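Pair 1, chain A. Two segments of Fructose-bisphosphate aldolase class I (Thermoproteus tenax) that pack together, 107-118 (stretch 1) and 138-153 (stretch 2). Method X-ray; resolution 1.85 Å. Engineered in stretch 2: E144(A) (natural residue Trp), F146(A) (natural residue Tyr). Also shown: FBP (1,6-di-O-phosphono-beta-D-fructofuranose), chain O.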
# COMPACT_ATOMS: atom_id res chain seq x y z
N SER A 107 5.61 -18.38 -24.03
CA SER A 107 6.54 -17.73 -24.96
C SER A 107 6.42 -16.22 -24.95
O SER A 107 7.23 -15.52 -25.56
CB SER A 107 6.25 -18.17 -26.39
OG SER A 107 6.57 -19.52 -26.55
N ALA A 108 5.36 -15.72 -24.33
CA ALA A 108 5.20 -14.30 -24.04
C ALA A 108 4.27 -14.14 -22.84
O ALA A 108 3.62 -15.10 -22.38
CB ALA A 108 4.63 -13.58 -25.23
N VAL A 109 4.22 -12.91 -22.34
CA VAL A 109 3.30 -12.55 -21.27
C VAL A 109 2.44 -11.38 -21.71
O VAL A 109 2.85 -10.53 -22.51
CB VAL A 109 3.99 -12.22 -19.93
CG1 VAL A 109 4.58 -13.50 -19.31
CG2 VAL A 109 5.04 -11.14 -20.08
N GLY A 110 1.24 -11.36 -21.16
CA GLY A 110 0.27 -10.31 -21.40
C GLY A 110 -0.14 -9.63 -20.13
O GLY A 110 -0.23 -10.22 -19.06
N TYR A 111 -0.43 -8.34 -20.24
CA TYR A 111 -0.85 -7.53 -19.10
C TYR A 111 -1.81 -6.43 -19.56
O TYR A 111 -1.49 -5.65 -20.46
CB TYR A 111 0.35 -6.91 -18.37
CG TYR A 111 0.02 -6.28 -17.03
CD1 TYR A 111 -0.01 -7.04 -15.88
CD2 TYR A 111 -0.25 -4.90 -16.91
CE1 TYR A 111 -0.28 -6.46 -14.63
CE2 TYR A 111 -0.54 -4.33 -15.70
CZ TYR A 111 -0.58 -5.11 -14.56
OH TYR A 111 -0.86 -4.51 -13.36
N THR A 112 -2.98 -6.41 -18.95
CA THR A 112 -3.99 -5.37 -19.24
C THR A 112 -3.77 -4.10 -18.46
O THR A 112 -3.51 -4.13 -17.24
CB THR A 112 -5.39 -5.93 -18.97
OG1 THR A 112 -5.64 -7.01 -19.88
CG2 THR A 112 -6.46 -4.91 -19.32
N ILE A 113 -3.88 -2.96 -19.16
CA ILE A 113 -3.90 -1.68 -18.49
C ILE A 113 -5.18 -0.95 -18.88
O ILE A 113 -5.70 -1.16 -19.99
CB ILE A 113 -2.68 -0.82 -18.80
CG1 ILE A 113 -2.54 -0.56 -20.32
CG2 ILE A 113 -1.42 -1.46 -18.25
CD1 ILE A 113 -1.49 0.46 -20.68
N TYR A 114 -5.69 -0.14 -17.95
CA TYR A 114 -6.88 0.71 -18.18
C TYR A 114 -6.51 2.19 -17.96
O TYR A 114 -6.81 2.78 -16.92
CB TYR A 114 -8.04 0.34 -17.25
CG TYR A 114 -8.44 -1.11 -17.31
CD1 TYR A 114 -8.93 -1.67 -18.46
CD2 TYR A 114 -8.35 -1.92 -16.17
CE1 TYR A 114 -9.30 -3.03 -18.50
CE2 TYR A 114 -8.71 -3.28 -16.22
CZ TYR A 114 -9.19 -3.81 -17.37
OH TYR A 114 -9.57 -5.13 -17.40
N PRO A 115 -5.86 2.78 -18.94
CA PRO A 115 -5.58 4.22 -18.90
C PRO A 115 -6.83 5.01 -18.64
O PRO A 115 -7.91 4.68 -19.14
CB PRO A 115 -5.00 4.50 -20.28
CG PRO A 115 -4.44 3.23 -20.73
CD PRO A 115 -5.31 2.16 -20.14
N GLY A 116 -6.69 6.03 -17.82
CA GLY A 116 -7.81 6.86 -17.38
C GLY A 116 -8.41 6.43 -16.05
O GLY A 116 -9.00 7.24 -15.34
N SER A 117 -8.28 5.15 -15.70
CA SER A 117 -8.89 4.65 -14.47
C SER A 117 -8.35 5.42 -13.27
O SER A 117 -7.19 5.86 -13.26
CB SER A 117 -8.61 3.16 -14.28
OG SER A 117 -9.10 2.74 -13.04
N GLY A 118 -9.18 5.60 -12.25
CA GLY A 118 -8.74 6.07 -10.94
C GLY A 118 -7.56 5.26 -10.42
O GLY A 118 -6.76 5.74 -9.60
N ASP A 138 13.67 -12.70 -20.90
CA ASP A 138 13.61 -12.64 -22.38
C ASP A 138 12.27 -13.20 -22.90
O ASP A 138 12.25 -14.02 -23.81
CB ASP A 138 14.81 -13.40 -22.98
CG ASP A 138 15.22 -12.89 -24.36
OD1 ASP A 138 15.37 -11.66 -24.56
OD2 ASP A 138 15.41 -13.67 -25.30
N LEU A 139 11.17 -12.78 -22.28
CA LEU A 139 9.81 -13.10 -22.72
C LEU A 139 9.18 -11.80 -23.22
O LEU A 139 9.11 -10.85 -22.44
CB LEU A 139 8.99 -13.62 -21.53
CG LEU A 139 8.33 -14.98 -21.66
CD1 LEU A 139 9.27 -16.00 -22.22
CD2 LEU A 139 7.74 -15.42 -20.35
N PRO A 140 8.73 -11.72 -24.48
CA PRO A 140 8.03 -10.53 -24.96
C PRO A 140 6.82 -10.16 -24.13
O PRO A 140 6.13 -11.04 -23.69
CB PRO A 140 7.60 -10.92 -26.37
CG PRO A 140 8.56 -11.98 -26.77
CD PRO A 140 8.85 -12.75 -25.53
N LEU A 141 6.61 -8.86 -23.91
CA LEU A 141 5.47 -8.32 -23.20
C LEU A 141 4.45 -7.79 -24.17
O LEU A 141 4.76 -6.91 -24.98
CB LEU A 141 5.95 -7.19 -22.29
CG LEU A 141 4.90 -6.38 -21.56
CD1 LEU A 141 4.14 -7.25 -20.60
CD2 LEU A 141 5.59 -5.18 -20.89
N VAL A 142 3.23 -8.32 -24.08
CA VAL A 142 2.08 -7.82 -24.84
C VAL A 142 1.24 -7.00 -23.87
O VAL A 142 0.75 -7.54 -22.86
CB VAL A 142 1.21 -8.97 -25.42
CG1 VAL A 142 0.09 -8.37 -26.36
CG2 VAL A 142 2.06 -9.99 -26.12
N VAL A 143 1.13 -5.70 -24.14
CA VAL A 143 0.31 -4.84 -23.32
C VAL A 143 -1.03 -4.73 -24.02
O VAL A 143 -1.10 -4.34 -25.20
CB VAL A 143 0.91 -3.46 -23.15
CG1 VAL A 143 -0.09 -2.47 -22.44
CG2 VAL A 143 2.27 -3.54 -22.44
N GLU A 144 -2.07 -5.06 -23.27
CA GLU A 144 -3.46 -4.98 -23.69
C GLU A 144 -3.96 -3.65 -23.14
O GLU A 144 -4.15 -3.50 -21.95
CB GLU A 144 -4.20 -6.22 -23.13
CG GLU A 144 -3.28 -7.45 -23.21
CD GLU A 144 -3.81 -8.75 -22.58
OE1 GLU A 144 -3.76 -9.84 -23.25
OE2 GLU A 144 -4.19 -8.69 -21.37
N SER A 145 -4.08 -2.66 -24.02
CA SER A 145 -4.30 -1.27 -23.62
C SER A 145 -5.72 -0.87 -23.93
O SER A 145 -6.07 -0.66 -25.13
CB SER A 145 -3.33 -0.37 -24.38
OG SER A 145 -3.33 0.96 -23.85
N PHE A 146 -6.53 -0.76 -22.88
CA PHE A 146 -7.98 -0.53 -22.97
C PHE A 146 -8.37 0.59 -22.04
O PHE A 146 -8.79 0.35 -20.90
CB PHE A 146 -8.76 -1.77 -22.53
CG PHE A 146 -8.55 -2.98 -23.39
CD1 PHE A 146 -8.63 -2.92 -24.77
CD2 PHE A 146 -8.27 -4.22 -22.80
CE1 PHE A 146 -8.45 -4.04 -25.56
CE2 PHE A 146 -8.08 -5.34 -23.57
CZ PHE A 146 -8.18 -5.26 -24.97
N PRO A 147 -8.24 1.83 -22.51
CA PRO A 147 -8.69 2.98 -21.72
C PRO A 147 -10.10 2.83 -21.27
O PRO A 147 -10.98 2.43 -22.03
CB PRO A 147 -8.53 4.17 -22.70
CG PRO A 147 -7.43 3.74 -23.62
CD PRO A 147 -7.59 2.26 -23.76
N ARG A 148 -10.33 3.11 -19.99
CA ARG A 148 -11.59 2.85 -19.35
C ARG A 148 -11.56 3.54 -18.01
O ARG A 148 -10.57 3.40 -17.29
CB ARG A 148 -11.78 1.35 -19.12
CG ARG A 148 -13.14 0.93 -18.70
CD ARG A 148 -13.32 -0.57 -18.71
NE ARG A 148 -13.23 -1.08 -20.08
CZ ARG A 148 -12.96 -2.35 -20.40
NH1 ARG A 148 -12.70 -3.23 -19.45
NH2 ARG A 148 -12.91 -2.71 -21.68
N GLY A 149 -12.66 4.18 -17.65
CA GLY A 149 -12.76 4.98 -16.43
C GLY A 149 -12.31 6.39 -16.74
O GLY A 149 -12.03 6.71 -17.90
N GLY A 150 -12.27 7.24 -15.72
CA GLY A 150 -11.93 8.63 -15.91
C GLY A 150 -12.80 9.33 -16.94
O GLY A 150 -14.03 9.24 -16.90
N LYS A 151 -12.16 10.03 -17.86
CA LYS A 151 -12.87 10.78 -18.88
C LYS A 151 -13.31 9.91 -20.06
O LYS A 151 -13.91 10.42 -21.00
CB LYS A 151 -11.99 11.90 -19.45
CG LYS A 151 -11.41 12.89 -18.46
CD LYS A 151 -10.47 13.85 -19.23
CE LYS A 151 -9.96 14.99 -18.34
NZ LYS A 151 -9.03 14.53 -17.29
N VAL A 152 -13.01 8.62 -20.04
CA VAL A 152 -13.26 7.78 -21.23
C VAL A 152 -14.79 7.54 -21.33
O VAL A 152 -15.39 7.00 -20.41
CB VAL A 152 -12.51 6.44 -21.16
CG1 VAL A 152 -12.83 5.56 -22.33
CG2 VAL A 152 -11.02 6.69 -21.10
N VAL A 153 -15.40 8.01 -22.40
CA VAL A 153 -16.84 7.75 -22.67
C VAL A 153 -17.11 6.86 -23.89
O VAL A 153 -18.25 6.45 -24.13
CB VAL A 153 -17.66 9.09 -22.84
CG1 VAL A 153 -17.63 9.93 -21.56
CG2 VAL A 153 -17.19 9.92 -24.00
P1 FBP O . -12.53 -11.19 -27.80
O1P FBP O . -13.54 -12.18 -27.35
O2P FBP O . -12.12 -11.30 -29.30
O3P FBP O . -12.95 -9.74 -27.57
O1 FBP O . -11.22 -11.48 -26.95
C1 FBP O . -10.09 -10.64 -27.04
C2 FBP O . -9.93 -9.88 -25.71
O2 FBP O . -8.83 -8.95 -25.81
C3 FBP O . -9.72 -10.78 -24.49
O3 FBP O . -8.40 -11.28 -24.34
C4 FBP O . -10.14 -9.84 -23.36
O4 FBP O . -10.54 -10.47 -22.16
C5 FBP O . -11.33 -9.13 -24.00
O5 FBP O . -11.09 -9.10 -25.41
C6 FBP O . -11.48 -7.72 -23.42
O6 FBP O . -12.53 -7.06 -24.11
P2 FBP O . -13.78 -6.43 -23.30
O4P FBP O . -15.00 -6.63 -24.17
O5P FBP O . -13.88 -7.07 -21.91
O6P FBP O . -13.65 -4.90 -23.21

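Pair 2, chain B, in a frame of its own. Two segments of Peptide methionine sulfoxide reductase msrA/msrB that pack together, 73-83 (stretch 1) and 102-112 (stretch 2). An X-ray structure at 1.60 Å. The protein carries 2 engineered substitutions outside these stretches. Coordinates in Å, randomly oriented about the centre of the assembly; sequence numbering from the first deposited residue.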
# COMPACT_ATOMS: atom_id res chain seq x y z
N ASN B 73 -2.91 -9.69 2.77
CA ASN B 73 -2.67 -9.16 1.42
C ASN B 73 -1.76 -7.95 1.57
O ASN B 73 -2.10 -7.05 2.33
CB ASN B 73 -3.97 -8.67 0.81
CG ASN B 73 -5.09 -9.77 0.78
OD1 ASN B 73 -6.22 -9.52 1.19
ND2 ASN B 73 -4.73 -10.94 0.33
N LEU B 74 -0.64 -7.93 0.86
CA LEU B 74 0.21 -6.73 0.89
C LEU B 74 0.12 -6.07 -0.47
O LEU B 74 0.40 -6.67 -1.54
CB LEU B 74 1.65 -7.15 1.14
CG LEU B 74 2.12 -6.81 2.50
CD1 LEU B 74 3.53 -7.37 2.67
CD2 LEU B 74 2.22 -5.32 2.68
N ILE B 75 -0.36 -4.82 -0.43
CA ILE B 75 -0.43 -4.05 -1.67
C ILE B 75 0.08 -2.63 -1.48
O ILE B 75 0.24 -2.18 -0.34
CB ILE B 75 -1.86 -4.03 -2.23
CG1 ILE B 75 -2.74 -3.29 -1.28
CG2 ILE B 75 -2.39 -5.48 -2.49
CD1 ILE B 75 -4.07 -2.93 -1.89
N THR B 76 0.38 -1.96 -2.58
CA THR B 76 0.78 -0.55 -2.47
C THR B 76 -0.18 0.26 -3.35
O THR B 76 -0.76 -0.29 -4.29
CB THR B 76 2.25 -0.29 -2.89
OG1 THR B 76 2.36 -0.28 -4.32
CG2 THR B 76 3.15 -1.38 -2.25
N VAL B 77 -0.30 1.54 -3.03
CA VAL B 77 -1.16 2.45 -3.78
C VAL B 77 -0.36 3.69 -4.16
O VAL B 77 0.18 4.38 -3.28
CB VAL B 77 -2.32 2.89 -2.96
CG1 VAL B 77 -3.14 3.99 -3.72
CG2 VAL B 77 -3.24 1.66 -2.68
N ALA B 78 -0.34 3.97 -5.47
CA ALA B 78 0.13 5.26 -5.98
C ALA B 78 -1.11 5.97 -6.51
O ALA B 78 -2.05 5.31 -6.91
CB ALA B 78 1.14 5.11 -7.08
N SER B 79 -1.07 7.30 -6.49
CA SER B 79 -2.30 8.11 -6.72
C SER B 79 -2.03 9.14 -7.80
O SER B 79 -1.76 10.30 -7.47
CB SER B 79 -2.78 8.73 -5.40
OG SER B 79 -3.12 7.72 -4.45
N PRO B 80 -2.09 8.73 -9.07
CA PRO B 80 -1.80 9.69 -10.16
C PRO B 80 -2.62 10.97 -10.05
O PRO B 80 -3.82 10.94 -9.76
CB PRO B 80 -2.16 8.90 -11.42
CG PRO B 80 -1.84 7.44 -11.07
CD PRO B 80 -2.34 7.38 -9.59
N GLY B 81 -1.96 12.11 -10.22
CA GLY B 81 -2.69 13.37 -10.18
C GLY B 81 -3.02 13.93 -8.83
O GLY B 81 -3.61 15.00 -8.74
N PHE B 82 -2.61 13.26 -7.76
CA PHE B 82 -2.89 13.67 -6.41
C PHE B 82 -1.57 14.02 -5.74
O PHE B 82 -0.57 13.29 -5.93
CB PHE B 82 -3.55 12.47 -5.67
CG PHE B 82 -3.81 12.73 -4.25
CD1 PHE B 82 -4.75 13.71 -3.85
CD2 PHE B 82 -3.20 11.97 -3.25
CE1 PHE B 82 -5.04 13.90 -2.49
CE2 PHE B 82 -3.46 12.17 -1.91
CZ PHE B 82 -4.38 13.15 -1.49
N LEU B 83 -1.55 15.11 -4.97
CA LEU B 83 -0.35 15.59 -4.30
C LEU B 83 0.87 15.63 -5.25
O LEU B 83 2.00 15.18 -4.89
CB LEU B 83 -0.02 14.77 -3.05
CG LEU B 83 -1.09 14.74 -1.95
CD1 LEU B 83 -0.73 13.77 -0.79
CD2 LEU B 83 -1.32 16.13 -1.36
N LYS B 102 7.13 -8.30 -8.55
CA LYS B 102 6.26 -8.96 -7.62
C LYS B 102 5.57 -8.02 -6.63
O LYS B 102 4.92 -8.47 -5.69
CB LYS B 102 7.05 -9.99 -6.84
CG LYS B 102 7.67 -11.10 -7.75
CD LYS B 102 6.59 -12.06 -8.22
CE LYS B 102 7.24 -13.21 -9.03
NZ LYS B 102 8.05 -12.70 -10.21
N LEU B 103 5.70 -6.70 -6.86
CA LEU B 103 5.04 -5.74 -6.00
C LEU B 103 3.71 -5.22 -6.58
O LEU B 103 3.72 -4.60 -7.65
CB LEU B 103 5.98 -4.52 -5.89
CG LEU B 103 5.48 -3.47 -4.85
CD1 LEU B 103 5.40 -4.02 -3.44
CD2 LEU B 103 6.42 -2.29 -4.94
N PRO B 104 2.58 -5.44 -5.89
CA PRO B 104 1.35 -4.87 -6.43
C PRO B 104 1.27 -3.37 -6.27
O PRO B 104 1.56 -2.86 -5.16
CB PRO B 104 0.24 -5.57 -5.62
CG PRO B 104 0.94 -6.74 -4.94
CD PRO B 104 2.37 -6.29 -4.71
N VAL B 105 1.02 -2.67 -7.39
CA VAL B 105 0.88 -1.25 -7.34
C VAL B 105 -0.49 -0.87 -7.88
O VAL B 105 -0.67 -0.81 -9.13
CB VAL B 105 1.98 -0.49 -8.10
CG1 VAL B 105 1.72 1.01 -7.96
CG2 VAL B 105 3.40 -0.87 -7.55
N VAL B 106 -1.41 -0.54 -6.98
CA VAL B 106 -2.73 -0.06 -7.43
C VAL B 106 -2.56 1.39 -7.83
O VAL B 106 -1.91 2.16 -7.13
CB VAL B 106 -3.72 -0.19 -6.29
CG1 VAL B 106 -5.11 0.51 -6.62
CG2 VAL B 106 -3.93 -1.62 -5.90
N THR B 107 -3.22 1.81 -8.91
CA THR B 107 -3.16 3.18 -9.35
C THR B 107 -4.54 3.81 -9.08
O THR B 107 -5.54 3.42 -9.72
CB THR B 107 -2.73 3.30 -10.83
OG1 THR B 107 -3.52 2.46 -11.69
CG2 THR B 107 -1.29 2.93 -10.98
N ASP B 108 -4.58 4.75 -8.16
CA ASP B 108 -5.83 5.39 -7.73
C ASP B 108 -5.82 6.79 -8.31
O ASP B 108 -5.28 7.72 -7.74
CB ASP B 108 -5.84 5.46 -6.20
CG ASP B 108 -7.12 6.04 -5.63
OD1 ASP B 108 -7.91 6.66 -6.39
OD2 ASP B 108 -7.30 5.88 -4.40
N ASN B 109 -6.45 6.94 -9.50
CA ASN B 109 -6.39 8.22 -10.18
C ASN B 109 -7.10 9.26 -9.34
O ASN B 109 -8.31 9.05 -8.99
CB ASN B 109 -7.05 8.05 -11.56
CG ASN B 109 -6.84 9.27 -12.48
OD1 ASN B 109 -7.53 9.40 -13.51
ND2 ASN B 109 -5.93 10.15 -12.14
N GLY B 110 -6.39 10.32 -8.96
CA GLY B 110 -6.93 11.38 -8.09
C GLY B 110 -6.89 11.10 -6.59
O GLY B 110 -7.25 11.94 -5.75
N GLY B 111 -6.39 9.92 -6.23
CA GLY B 111 -6.18 9.67 -4.79
C GLY B 111 -7.45 9.56 -3.95
O GLY B 111 -7.50 10.07 -2.82
N THR B 112 -8.46 8.85 -4.48
CA THR B 112 -9.72 8.68 -3.74
C THR B 112 -9.52 8.05 -2.36
O THR B 112 -9.98 8.57 -1.34
CB THR B 112 -10.65 7.80 -4.53
OG1 THR B 112 -11.01 8.56 -5.71
CG2 THR B 112 -11.93 7.54 -3.72
O HOH W 1 -5.28 6.81 -2.96

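Superposing N, CA and C of 14 central residues brings pair 2 onto pair 1 with an RMSD of 0.7 Å. In both, two neighbouring strands run parallel, and the first leads into a type II turn, Y114(A) to S117(A) and S79(B) to F82(B). The strand directions diverge by 24° in pair 1 and 36° in pair 2, with closest axial approaches of 4.6 and 4.5 Å.

The backbone ladder is conserved. In pair 1, Y111(A) N donates to V142(A) O (3.0 Å), E144(A) N to Y111(A) O (2.9 Å), I113(A) N to E144(A) O (2.9 Å) and F146(A) N to I113(A) O (3.0 Å). The matched bonds in pair 2 run from T76(B) N to P104(B) O (3.0 Å), V106(B) N to T76(B) O (2.8 Å), A78(B) N to V106(B) O (2.9 Å) and D108(B) N to A78(B) O (2.9 Å). Past the strands, R148(A) N reaches P115(A) O (3.0 Å), as G110(B) N reaches P80(B) O (2.8 Å).

On the face carrying Y111(A), I113(A) and V143(A), matched by T76(B), A78(B) and V105(B), bulk is distributed differently. I113(A) CD1 meets V143(A) CG1 at 3.7 Å; the shorter A78(B) leaves its CB 4.2 Å from V105(B) CG1. Y111(A) only brushes L141(A), CB to CD1 at 4.4 Å, whereas T76(B) CG2 lies 3.7 Å from L103(B) CD1 and its OG1 donates to P104(B) O (2.8 Å).

The other face, carrying T112(A) and E144(A), matched by V77(B) and V106(B), exchanges a polar contact for an apolar one. The side-chain centres of T112(A) and V77(B) coincide within 0.6 Å, but their partners differ. T112(A) OG1 donates to OE2 of the engineered E144(A) at 2.7 Å, although the position of OE2 is less certain; V77(B) CG2 instead packs on V106(B) CB at 4.1 Å. Two residues further along stretch 2, T112(A) CG2 approaches CD2 of the engineered F146(A) at 4.0 Å, and V77(B) CG1 approaches D108(B) CB at 3.9 Å.

At the turn, Y114(A) CD1 lies over one face of the R148(A) guanidinium, and R148(A) NH2 makes a weak hydrogen bond to FBP O6P (2.8 Å). At the matched S79(B), water 1 joins OG (2.8 Å) to D108(B) OD2 (2.6 Å).

The prolines P115(A) and P80(B) superpose, side-chain centres 0.6 Å apart. P115(A) CG faces P147(A) CG at 4.2 Å; in pair 2, N109(B) ND2 donates to P80(B) O (3.3 Å). G116(A) and G81(B) follow, at backbone angles where a CB would jam against the preceding carbonyl.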